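Local structure of BIFUNCTIONAL PROTEIN Proline utilization A (PutA) (Corynebacterium freiburgense, 5UX5) at residues M10-R15 with Q450-A455; P269-A274 with L331-Y336; S729-V734 with L825-A830; E785-K790 with G804-V809. The protein catalyses the two-step oxidation of proline to glutamate, uniting an FAD-dependent proline dehydrogenase and an NAD-dependent aldehyde dehydrogenase in a single chain. All blocks are in the same frame, centred on the assembly; numbering follows the deposited sequence.

Interaction 1. Residues M10-R15 with Q450-A455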
# COMPACT_ATOMS: atom_id res chain seq x y z
N MET A 10 -32.64 1.00 26.72
CA MET A 10 -33.04 1.33 25.36
C MET A 10 -34.47 0.87 25.14
O MET A 10 -34.76 -0.33 25.19
CB MET A 10 -32.10 0.68 24.35
CG MET A 10 -30.65 1.13 24.49
SD MET A 10 -30.51 2.91 24.80
CE MET A 10 -30.37 3.56 23.13
N SER A 11 -35.36 1.83 24.88
CA SER A 11 -36.78 1.62 24.64
C SER A 11 -37.08 0.95 23.30
O SER A 11 -38.23 0.57 23.05
CB SER A 11 -37.50 2.96 24.72
OG SER A 11 -37.17 3.76 23.59
N TYR A 12 -36.09 0.79 22.42
CA TYR A 12 -36.35 0.05 21.20
C TYR A 12 -36.36 -1.47 21.42
O TYR A 12 -36.95 -2.20 20.61
CB TYR A 12 -35.34 0.43 20.10
CG TYR A 12 -33.85 0.32 20.45
CD1 TYR A 12 -33.20 -0.91 20.45
CD2 TYR A 12 -33.08 1.45 20.72
CE1 TYR A 12 -31.84 -1.03 20.74
CE2 TYR A 12 -31.70 1.35 21.02
CZ TYR A 12 -31.08 0.10 21.03
OH TYR A 12 -29.72 -0.03 21.33
N ILE A 13 -35.75 -1.98 22.50
CA ILE A 13 -35.75 -3.43 22.73
C ILE A 13 -37.14 -3.91 23.13
O ILE A 13 -37.89 -3.21 23.83
CB ILE A 13 -34.72 -3.80 23.81
CG1 ILE A 13 -33.36 -3.22 23.48
CG2 ILE A 13 -34.59 -5.31 23.92
CD1 ILE A 13 -32.30 -3.72 24.44
N ASN A 14 -37.51 -5.10 22.66
CA ASN A 14 -38.81 -5.70 22.92
C ASN A 14 -38.72 -7.18 22.56
O ASN A 14 -37.69 -7.65 22.07
CB ASN A 14 -39.89 -5.05 22.08
CG ASN A 14 -39.63 -5.24 20.63
OD1 ASN A 14 -40.05 -6.23 20.03
ND2 ASN A 14 -38.82 -4.36 20.07
N ARG A 15 -39.84 -7.89 22.70
CA ARG A 15 -39.85 -9.33 22.49
C ARG A 15 -40.75 -9.77 21.32
O ARG A 15 -41.18 -10.92 21.29
CB ARG A 15 -40.26 -10.05 23.78
CG ARG A 15 -39.42 -9.70 24.99
CD ARG A 15 -38.82 -10.91 25.68
NE ARG A 15 -39.71 -12.07 25.71
CZ ARG A 15 -39.29 -13.33 25.69
NH1 ARG A 15 -37.97 -13.61 25.64
NH2 ARG A 15 -40.18 -14.32 25.71
N GLN A 450 -29.28 -13.25 19.87
CA GLN A 450 -28.13 -12.36 19.95
C GLN A 450 -28.40 -10.96 19.42
O GLN A 450 -27.58 -10.07 19.62
CB GLN A 450 -26.94 -12.96 19.19
CG GLN A 450 -26.44 -14.25 19.78
CD GLN A 450 -26.15 -14.15 21.28
OE1 GLN A 450 -25.46 -13.24 21.75
NE2 GLN A 450 -26.70 -15.09 22.05
N ARG A 451 -29.57 -10.75 18.81
CA ARG A 451 -29.95 -9.50 18.16
C ARG A 451 -29.53 -8.23 18.91
O ARG A 451 -28.95 -7.32 18.32
CB ARG A 451 -31.46 -9.55 17.96
CG ARG A 451 -32.18 -8.24 17.85
CD ARG A 451 -33.67 -8.48 17.80
NE ARG A 451 -34.01 -9.66 18.58
CZ ARG A 451 -35.16 -9.84 19.22
NH1 ARG A 451 -36.12 -8.92 19.18
NH2 ARG A 451 -35.35 -10.96 19.91
N TRP A 452 -29.82 -8.15 20.20
CA TRP A 452 -29.52 -6.92 20.95
C TRP A 452 -28.14 -6.94 21.59
O TRP A 452 -27.70 -5.91 22.12
CB TRP A 452 -30.56 -6.70 22.05
CG TRP A 452 -31.99 -6.76 21.56
CD1 TRP A 452 -32.93 -7.70 21.87
CD2 TRP A 452 -32.63 -5.84 20.66
NE1 TRP A 452 -34.11 -7.43 21.23
CE2 TRP A 452 -33.95 -6.29 20.47
CE3 TRP A 452 -32.21 -4.69 20.00
CZ2 TRP A 452 -34.85 -5.62 19.65
CZ3 TRP A 452 -33.10 -4.03 19.19
CH2 TRP A 452 -34.41 -4.49 19.02
N LYS A 453 -27.46 -8.08 21.57
CA LYS A 453 -26.21 -8.26 22.30
C LYS A 453 -24.97 -8.05 21.43
O LYS A 453 -23.90 -7.79 21.98
CB LYS A 453 -26.22 -9.66 22.92
CG LYS A 453 -27.54 -9.95 23.69
CD LYS A 453 -27.58 -11.31 24.37
CE LYS A 453 -28.42 -11.25 25.62
NZ LYS A 453 -27.73 -11.83 26.82
N VAL A 454 -25.10 -8.11 20.11
CA VAL A 454 -23.97 -7.90 19.21
C VAL A 454 -23.46 -6.47 19.33
O VAL A 454 -24.16 -5.56 19.77
CB VAL A 454 -24.38 -8.22 17.77
CG1 VAL A 454 -24.61 -9.72 17.63
CG2 VAL A 454 -25.59 -7.41 17.38
N ALA A 455 -22.19 -6.29 18.97
CA ALA A 455 -21.60 -4.99 19.20
C ALA A 455 -22.23 -3.94 18.30
O ALA A 455 -22.92 -4.26 17.33
CB ALA A 455 -20.10 -5.02 18.94

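Interaction 2. Residues P269-A274 with L331-Y336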
# COMPACT_ATOMS: atom_id res chain seq x y z
N PRO A 269 -20.93 -3.42 12.31
CA PRO A 269 -21.58 -3.13 13.59
C PRO A 269 -21.99 -1.66 13.71
O PRO A 269 -23.06 -1.36 14.23
CB PRO A 269 -20.52 -3.53 14.63
CG PRO A 269 -19.25 -3.61 13.86
CD PRO A 269 -19.61 -4.06 12.50
N ASP A 270 -21.17 -0.73 13.23
CA ASP A 270 -21.51 0.67 13.38
C ASP A 270 -22.59 1.13 12.40
O ASP A 270 -22.95 2.32 12.41
CB ASP A 270 -20.24 1.53 13.28
CG ASP A 270 -19.35 1.14 12.09
OD1 ASP A 270 -19.31 -0.06 11.72
OD2 ASP A 270 -18.69 2.03 11.53
N SER A 271 -23.13 0.24 11.56
CA SER A 271 -24.28 0.61 10.76
C SER A 271 -25.55 0.65 11.59
O SER A 271 -26.53 1.27 11.17
CB SER A 271 -24.46 -0.34 9.56
OG SER A 271 -25.01 -1.58 9.95
N PHE A 272 -25.57 0.02 12.76
CA PHE A 272 -26.69 0.24 13.66
C PHE A 272 -26.71 1.68 14.15
O PHE A 272 -27.78 2.28 14.29
CB PHE A 272 -26.64 -0.75 14.84
CG PHE A 272 -27.74 -0.52 15.85
CD1 PHE A 272 -29.07 -0.58 15.47
CD2 PHE A 272 -27.43 -0.23 17.17
CE1 PHE A 272 -30.08 -0.35 16.40
CE2 PHE A 272 -28.43 0.00 18.09
CZ PHE A 272 -29.76 -0.06 17.70
N GLN A 273 -25.54 2.27 14.41
CA GLN A 273 -25.52 3.68 14.76
C GLN A 273 -25.91 4.54 13.56
O GLN A 273 -26.62 5.53 13.71
CB GLN A 273 -24.15 4.06 15.30
CG GLN A 273 -23.85 3.34 16.58
CD GLN A 273 -22.41 3.43 17.00
OE1 GLN A 273 -21.52 3.72 16.19
NE2 GLN A 273 -22.16 3.24 18.29
N ALA A 274 -25.46 4.17 12.36
CA ALA A 274 -25.86 4.89 11.16
C ALA A 274 -27.38 4.87 10.99
O ALA A 274 -27.98 5.87 10.59
CB ALA A 274 -25.17 4.29 9.94
N LEU A 331 -31.23 -8.70 12.00
CA LEU A 331 -32.50 -8.71 12.73
C LEU A 331 -32.63 -7.51 13.66
O LEU A 331 -33.73 -7.00 13.84
CB LEU A 331 -32.64 -10.01 13.52
CG LEU A 331 -32.70 -11.32 12.73
CD1 LEU A 331 -32.46 -12.47 13.67
CD2 LEU A 331 -34.06 -11.50 12.17
N ARG A 332 -31.52 -7.05 14.27
CA ARG A 332 -31.63 -5.88 15.14
C ARG A 332 -32.02 -4.64 14.35
O ARG A 332 -32.87 -3.86 14.80
CB ARG A 332 -30.33 -5.63 15.90
CG ARG A 332 -30.39 -4.38 16.78
CD ARG A 332 -29.13 -4.19 17.65
NE ARG A 332 -27.92 -4.18 16.83
CZ ARG A 332 -26.68 -3.95 17.27
NH1 ARG A 332 -26.45 -3.70 18.54
NH2 ARG A 332 -25.66 -3.99 16.42
N MET A 333 -31.42 -4.43 13.19
CA MET A 333 -31.74 -3.23 12.44
C MET A 333 -33.17 -3.26 11.91
O MET A 333 -33.87 -2.25 11.93
CB MET A 333 -30.74 -3.02 11.31
CG MET A 333 -29.32 -2.83 11.81
SD MET A 333 -28.25 -1.97 10.65
CE MET A 333 -28.34 -3.05 9.26
N MET A 334 -33.61 -4.42 11.45
CA MET A 334 -34.99 -4.61 11.05
C MET A 334 -35.94 -4.29 12.20
O MET A 334 -36.88 -3.49 12.07
CB MET A 334 -35.15 -6.05 10.59
CG MET A 334 -36.44 -6.48 10.07
SD MET A 334 -36.16 -8.22 9.76
CE MET A 334 -36.03 -8.78 11.42
N ASP A 335 -35.67 -4.89 13.36
CA ASP A 335 -36.46 -4.70 14.56
C ASP A 335 -36.65 -3.23 14.90
O ASP A 335 -37.75 -2.79 15.25
CB ASP A 335 -35.73 -5.42 15.70
CG ASP A 335 -36.62 -5.80 16.84
OD1 ASP A 335 -37.42 -4.96 17.31
OD2 ASP A 335 -36.47 -6.97 17.28
N TYR A 336 -35.57 -2.46 14.81
CA TYR A 336 -35.59 -1.07 15.26
C TYR A 336 -36.43 -0.20 14.34
O TYR A 336 -37.15 0.69 14.79
CB TYR A 336 -34.15 -0.57 15.34
CG TYR A 336 -33.94 0.90 15.68
CD1 TYR A 336 -34.11 1.91 14.73
CD2 TYR A 336 -33.49 1.28 16.94
CE1 TYR A 336 -33.90 3.24 15.05
CE2 TYR A 336 -33.26 2.60 17.27
CZ TYR A 336 -33.48 3.59 16.33
OH TYR A 336 -33.25 4.90 16.67

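Interaction 3. Residues S729-V734 with L825-A830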
# COMPACT_ATOMS: atom_id res chain seq x y z
N SER A 729 8.88 4.51 -13.28
CA SER A 729 9.16 5.43 -14.36
C SER A 729 8.84 4.83 -15.70
O SER A 729 8.59 5.55 -16.66
CB SER A 729 10.65 5.79 -14.32
OG SER A 729 10.89 7.19 -14.23
N LEU A 730 8.77 3.52 -15.75
CA LEU A 730 8.53 2.80 -16.98
C LEU A 730 7.45 1.77 -16.73
O LEU A 730 7.43 1.13 -15.67
CB LEU A 730 9.83 2.14 -17.45
CG LEU A 730 11.04 3.08 -17.60
CD1 LEU A 730 12.35 2.31 -17.62
CD2 LEU A 730 10.97 3.91 -18.87
N VAL A 731 6.54 1.65 -17.68
CA VAL A 731 5.65 0.50 -17.80
C VAL A 731 5.95 -0.14 -19.17
O VAL A 731 5.98 0.56 -20.20
CB VAL A 731 4.16 0.91 -17.62
CG1 VAL A 731 3.73 1.94 -18.62
CG2 VAL A 731 3.19 -0.28 -17.64
N ILE A 732 6.23 -1.44 -19.16
CA ILE A 732 6.60 -2.19 -20.35
C ILE A 732 5.45 -3.15 -20.62
O ILE A 732 5.22 -4.07 -19.83
CB ILE A 732 7.91 -2.98 -20.18
CG1 ILE A 732 9.05 -2.12 -19.67
CG2 ILE A 732 8.33 -3.65 -21.47
CD1 ILE A 732 10.24 -2.96 -19.36
N LEU A 733 4.74 -2.94 -21.72
CA LEU A 733 3.60 -3.76 -22.09
C LEU A 733 4.03 -4.82 -23.10
O LEU A 733 4.70 -4.49 -24.09
CB LEU A 733 2.50 -2.90 -22.71
CG LEU A 733 2.27 -1.57 -22.05
CD1 LEU A 733 1.23 -0.83 -22.84
CD2 LEU A 733 1.79 -1.83 -20.67
N VAL A 734 3.67 -6.07 -22.86
CA VAL A 734 3.95 -7.14 -23.80
C VAL A 734 2.73 -7.34 -24.70
O VAL A 734 1.61 -7.51 -24.21
CB VAL A 734 4.32 -8.45 -23.10
CG1 VAL A 734 4.56 -9.52 -24.14
CG2 VAL A 734 5.57 -8.27 -22.24
N LEU A 825 6.01 9.22 -16.64
CA LEU A 825 5.98 7.79 -16.87
C LEU A 825 6.19 7.54 -18.35
O LEU A 825 5.61 8.24 -19.18
CB LEU A 825 4.64 7.22 -16.46
CG LEU A 825 4.32 5.80 -16.91
CD1 LEU A 825 5.19 4.82 -16.14
CD2 LEU A 825 2.84 5.54 -16.67
N GLY A 826 7.00 6.55 -18.69
CA GLY A 826 7.23 6.18 -20.08
C GLY A 826 6.70 4.78 -20.36
O GLY A 826 6.87 3.87 -19.54
N ILE A 827 6.09 4.60 -21.53
CA ILE A 827 5.58 3.31 -21.96
C ILE A 827 6.51 2.75 -23.01
O ILE A 827 6.83 3.43 -23.98
CB ILE A 827 4.15 3.41 -22.54
CG1 ILE A 827 3.24 4.16 -21.57
CG2 ILE A 827 3.62 2.00 -22.86
CD1 ILE A 827 1.85 4.34 -22.09
N MET A 828 6.94 1.51 -22.81
CA MET A 828 7.69 0.76 -23.81
C MET A 828 6.82 -0.38 -24.30
O MET A 828 6.02 -0.93 -23.54
CB MET A 828 9.00 0.22 -23.23
CG MET A 828 9.74 1.24 -22.42
SD MET A 828 11.29 0.58 -21.77
CE MET A 828 12.34 0.60 -23.21
N HIS A 829 6.91 -0.68 -25.59
CA HIS A 829 6.14 -1.77 -26.18
C HIS A 829 7.10 -2.89 -26.55
O HIS A 829 7.92 -2.72 -27.46
CB HIS A 829 5.36 -1.29 -27.40
CG HIS A 829 4.40 -0.18 -27.09
ND1 HIS A 829 3.13 -0.41 -26.60
CD2 HIS A 829 4.52 1.16 -27.23
CE1 HIS A 829 2.51 0.75 -26.43
NE2 HIS A 829 3.33 1.72 -26.81
N ALA A 830 6.97 -4.02 -25.88
CA ALA A 830 7.86 -5.16 -26.09
C ALA A 830 7.12 -6.29 -26.80
O ALA A 830 5.91 -6.46 -26.65
CB ALA A 830 8.44 -5.65 -24.77

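Interaction 4. Residues E785-K790 with G804-V809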
# COMPACT_ATOMS: atom_id res chain seq x y z
N GLU A 785 8.79 9.28 -30.18
CA GLU A 785 7.96 9.30 -28.99
C GLU A 785 6.84 10.35 -29.14
O GLU A 785 6.90 11.24 -29.99
CB GLU A 785 8.82 9.60 -27.76
CG GLU A 785 9.97 8.56 -27.59
CD GLU A 785 10.84 8.80 -26.36
OE1 GLU A 785 10.85 9.94 -25.83
OE2 GLU A 785 11.50 7.82 -25.90
N SER A 786 5.81 10.20 -28.32
CA SER A 786 4.72 11.17 -28.28
C SER A 786 4.22 11.27 -26.85
O SER A 786 4.39 10.35 -26.05
CB SER A 786 3.60 10.79 -29.25
OG SER A 786 3.35 9.40 -29.18
N TRP A 787 3.62 12.42 -26.51
CA TRP A 787 2.95 12.58 -25.22
C TRP A 787 1.53 12.04 -25.34
O TRP A 787 0.72 12.58 -26.10
CB TRP A 787 2.88 14.05 -24.79
CG TRP A 787 4.15 14.66 -24.27
CD1 TRP A 787 4.79 15.74 -24.79
CD2 TRP A 787 4.91 14.25 -23.12
NE1 TRP A 787 5.92 16.02 -24.04
CE2 TRP A 787 6.01 15.13 -23.02
CE3 TRP A 787 4.77 13.22 -22.18
CZ2 TRP A 787 6.97 15.01 -22.01
CZ3 TRP A 787 5.73 13.10 -21.18
CH2 TRP A 787 6.81 13.99 -21.10
N LEU A 788 1.22 10.98 -24.57
CA LEU A 788 -0.17 10.59 -24.36
C LEU A 788 -0.85 11.54 -23.40
O LEU A 788 -2.06 11.81 -23.51
CB LEU A 788 -0.26 9.16 -23.82
CG LEU A 788 0.18 8.04 -24.74
CD1 LEU A 788 -0.03 6.71 -24.04
CD2 LEU A 788 -0.59 8.12 -26.05
N VAL A 789 -0.11 12.01 -22.40
CA VAL A 789 -0.53 13.09 -21.52
C VAL A 789 0.72 13.95 -21.34
O VAL A 789 1.77 13.42 -20.95
CB VAL A 789 -1.04 12.58 -20.15
CG1 VAL A 789 -1.36 13.73 -19.23
CG2 VAL A 789 -2.25 11.65 -20.32
N LYS A 790 0.63 15.28 -21.66
CA LYS A 790 1.82 16.15 -21.61
C LYS A 790 1.83 16.94 -20.31
O LYS A 790 0.84 17.59 -19.98
CB LYS A 790 1.87 17.10 -22.82
CG LYS A 790 3.11 18.03 -22.88
CD LYS A 790 3.05 19.01 -24.06
CE LYS A 790 3.80 20.33 -23.77
NZ LYS A 790 5.20 20.47 -24.34
N GLY A 804 2.76 13.51 -16.76
CA GLY A 804 2.82 13.22 -18.18
C GLY A 804 3.11 11.75 -18.44
O GLY A 804 3.58 11.04 -17.58
N ILE A 805 2.82 11.31 -19.66
CA ILE A 805 3.07 9.93 -20.08
C ILE A 805 3.65 9.95 -21.50
O ILE A 805 2.97 10.38 -22.45
CB ILE A 805 1.80 9.07 -20.02
CG1 ILE A 805 1.25 9.02 -18.60
CG2 ILE A 805 2.03 7.68 -20.59
CD1 ILE A 805 -0.06 8.35 -18.52
N ARG A 806 4.91 9.51 -21.65
CA ARG A 806 5.53 9.25 -22.95
C ARG A 806 5.19 7.86 -23.46
O ARG A 806 5.23 6.88 -22.70
CB ARG A 806 7.04 9.30 -22.86
CG ARG A 806 7.58 10.51 -22.31
CD ARG A 806 9.06 10.34 -22.20
NE ARG A 806 9.57 11.59 -21.69
CZ ARG A 806 10.48 12.32 -22.28
NH1 ARG A 806 11.03 11.90 -23.42
NH2 ARG A 806 10.85 13.47 -21.73
N ASP A 807 4.96 7.77 -24.76
CA ASP A 807 4.72 6.51 -25.46
C ASP A 807 5.89 6.20 -26.41
O ASP A 807 6.55 7.11 -26.93
CB ASP A 807 3.38 6.63 -26.22
CG ASP A 807 2.76 5.29 -26.58
OD1 ASP A 807 3.25 4.24 -26.12
OD2 ASP A 807 1.73 5.32 -27.29
N ASN A 808 6.12 4.91 -26.63
CA ASN A 808 7.14 4.42 -27.57
C ASN A 808 8.56 4.76 -27.10
O ASN A 808 9.44 5.07 -27.91
CB ASN A 808 6.87 4.97 -28.98
CG ASN A 808 5.56 4.45 -29.55
OD1 ASN A 808 5.26 3.25 -29.46
ND2 ASN A 808 4.75 5.35 -30.08
N VAL A 809 8.79 4.71 -25.79
CA VAL A 809 10.13 4.87 -25.25
C VAL A 809 10.96 3.66 -25.65
O VAL A 809 10.60 2.52 -25.33
CB VAL A 809 10.08 5.05 -23.72
CG1 VAL A 809 11.44 4.89 -23.11
CG2 VAL A 809 9.52 6.41 -23.38

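Interaction 1. Residues M10-R15 with Q450-A455
Trp452 meets the N-terminal type I beta turn of residues Met10 to Ile13 on the outside of the proline dehydrogenase barrel. Over one face of the indole sits Ile13, whose CG2, anti to its own backbone N, lies 3.5 Å from the centroid of the Trp452 five-membered ring and 10° off the normal, a well-centred CH-pi contact. The other face of the indole rests on the aliphatic part of Arg451, so that Trp452 is held between Ile13 CG2 and Arg451 CG. Tyr12 approaches the far end of the indole, its CD1 3.4 Å from Trp452 CZ3, with the two rings inclined at 40°.

Further out, polar groups fix these side chains. Asn14 OD1 accepts the backbone N-H of Asp16, at the start of helix 16-31, while its ND2 reaches Asp335 of helix 323-337. Arg451, bent at chi3, forms salt bridges to Glu18 and, through NH1, to Asp335, tying both segments to the same two helices. Tyr12 also meets Tyr336 and Phe272 edge to face. Near the Arg451 guanidinium, the carbonyl O of Asn14 lies 3.5 Å from Arg451 NH1.

Interaction 2. Residues P269-A274 with L331-Y336
Two helices on the outer layer of the proline dehydrogenase barrel, a variant of the TIM-barrel fold, meet here: the first turn of helix 271-287 faces the C-terminal part of helix 323-337. Phe272 is the hub. With CG anti to the backbone N (chi1 177°), its ring reaches across to the second helix and receives Arg332 over one face. The arginine also leaves its backbone with CG anti to N and bends at chi3, which lays the guanidinium almost flat on the phenyl, the planes 8° apart and the centres 4.2 Å from each other. The cation is off-centre, whereas the methylene carbon CD of Arg332 stands right over the middle, 4.0 Å from the Phe272 centroid. This arrangement combines a cation-pi stack with a CH-pi contact. NH2 of Arg332 is further engaged by Asn329 OD1 and the carbonyl O of Ala455, bonds that would hold the guanidinium in its rotation.

At its far end the same phenyl turns an edge to Tyr336: Phe272 CE1 lies 3.8 Å from Tyr336 CD2, and the planes are at 90°, an offset edge-to-face pair. Beside the ring edge runs Met333, whose CG is 4.3 Å from Phe272 CD1. Met333 SD lies 3.3 Å from Ser271 OG, a hydroxyl also engaged with the carbonyls of Leu268 and Gln265. Pro269, on the loop between strand 260-265 and helix 271-287, has its side chain about 9 Å from the bound FAD, while on the other flank Leu331 and Met334 pack against helices 438-450 and 354-367.

Interaction 3. Residues S729-V734 with L825-A830
Five N-H...O bonds join this pair of strands evenly over their whole length, from Gly826 N to Ser729 O at 2.8 Å to Ala830 N to Leu733 O at 2.9 Å; the side chains on the two faces are less alike. The tighter face carries Val731, Leu733 and Ile827. Val731 and Ile827 lie side by side, with Val731 CG1, in the crowded position between N and the carbonyl carbon, 3.7 Å from Ile827 CG1, and Leu733 crosses Ile827 obliquely, its CD1 as close to Ile827 CG2. Phe740 and Leu744 of helix 740-750 pack against this face.

These are neighbouring parallel strands of the catalytic domain of the aldehyde dehydrogenase fold, strand 728-734 lying between 696-700 and 824-830. Their opposite face, with Leu730, Ile732, Met828 and Ala830, backs onto helix 833-841 through Ile732 and Ala830, yet fits more loosely. There Met828, bent at chi3, brings SD to 4.1 Å from Ile732 CG1, whereas Leu730 CD2 stays 4.4 Å from that sulfur. More solvent reaches His829, whose CE1 touches Leu733 CD1 at 4.1 Å and whose NE2 is hydrogen-bonded to Asp807.

Interaction 4. Residues E785-K790 with G804-V809
A classic beta bulge interrupts this short antiparallel pairing in the aldehyde dehydrogenase part of the chain, with Leu788 and Val789 both set opposite Ile805. On one side of the strands, Trp787 and Arg806 run side by side, pointing the same way from a non-hydrogen-bonded pair. The arginine, extended from CG to NE, slides along the benzo end of the indole, its CG 3.4 Å from Trp787 CZ3 and its guanidinium inclined at 68° to the ring. Lys790 CG lies over a face of that indole.

Past the tryptophan, the guanidinium meets Glu785, whose extended chain crosses Arg806 obliquely. NH1 of Arg806 donates to Glu785 OE1 at 3.1 Å, a salt bridge in which the oxygen uses its syn lone pair and lies in the guanidinium plane, although carboxylate and guanidinium stand at 83° to each other. OE1 also accepts the backbone N-H of Glu782, and Arg806 NH2 reaches the carbonyl of Gly777, so the pair is held by the end of helix 772-779 and the loop that follows it.

On the other side, Asp807 faces Leu788, with CB of Asp807 3.8 Å from Leu788 CG, while Ile805 and Val789 turn toward helix 740-750. At the bulge, Ile805 O accepts Leu788 N at 2.8 Å, nearly along its C=O axis, and a weak second bond from Val789 N at 3.5 Å.

The four contacts fall into two pairs, one in each catalytic half of the chain. Interaction 2 is nested within the loop closed by interaction 1, their centres 10 Å apart, and helix 323-337 links them through Asp335 and Arg332, which bind Arg451 and Ala455. In the aldehyde dehydrogenase half, interaction 4 is likewise nested in interaction 3, again 10 Å between centres; strand 804-807 is a parallel neighbour of strand 824-830, and Asp807 reaches His829. Interactions 1 to 3 join segments 435, 57 and 91 residues apart, whereas interaction 4 is a short-range pairing. The pairs follow each other along the chain, with centres 49 to 60 Å apart, which fits two separate catalytic domains in one chain.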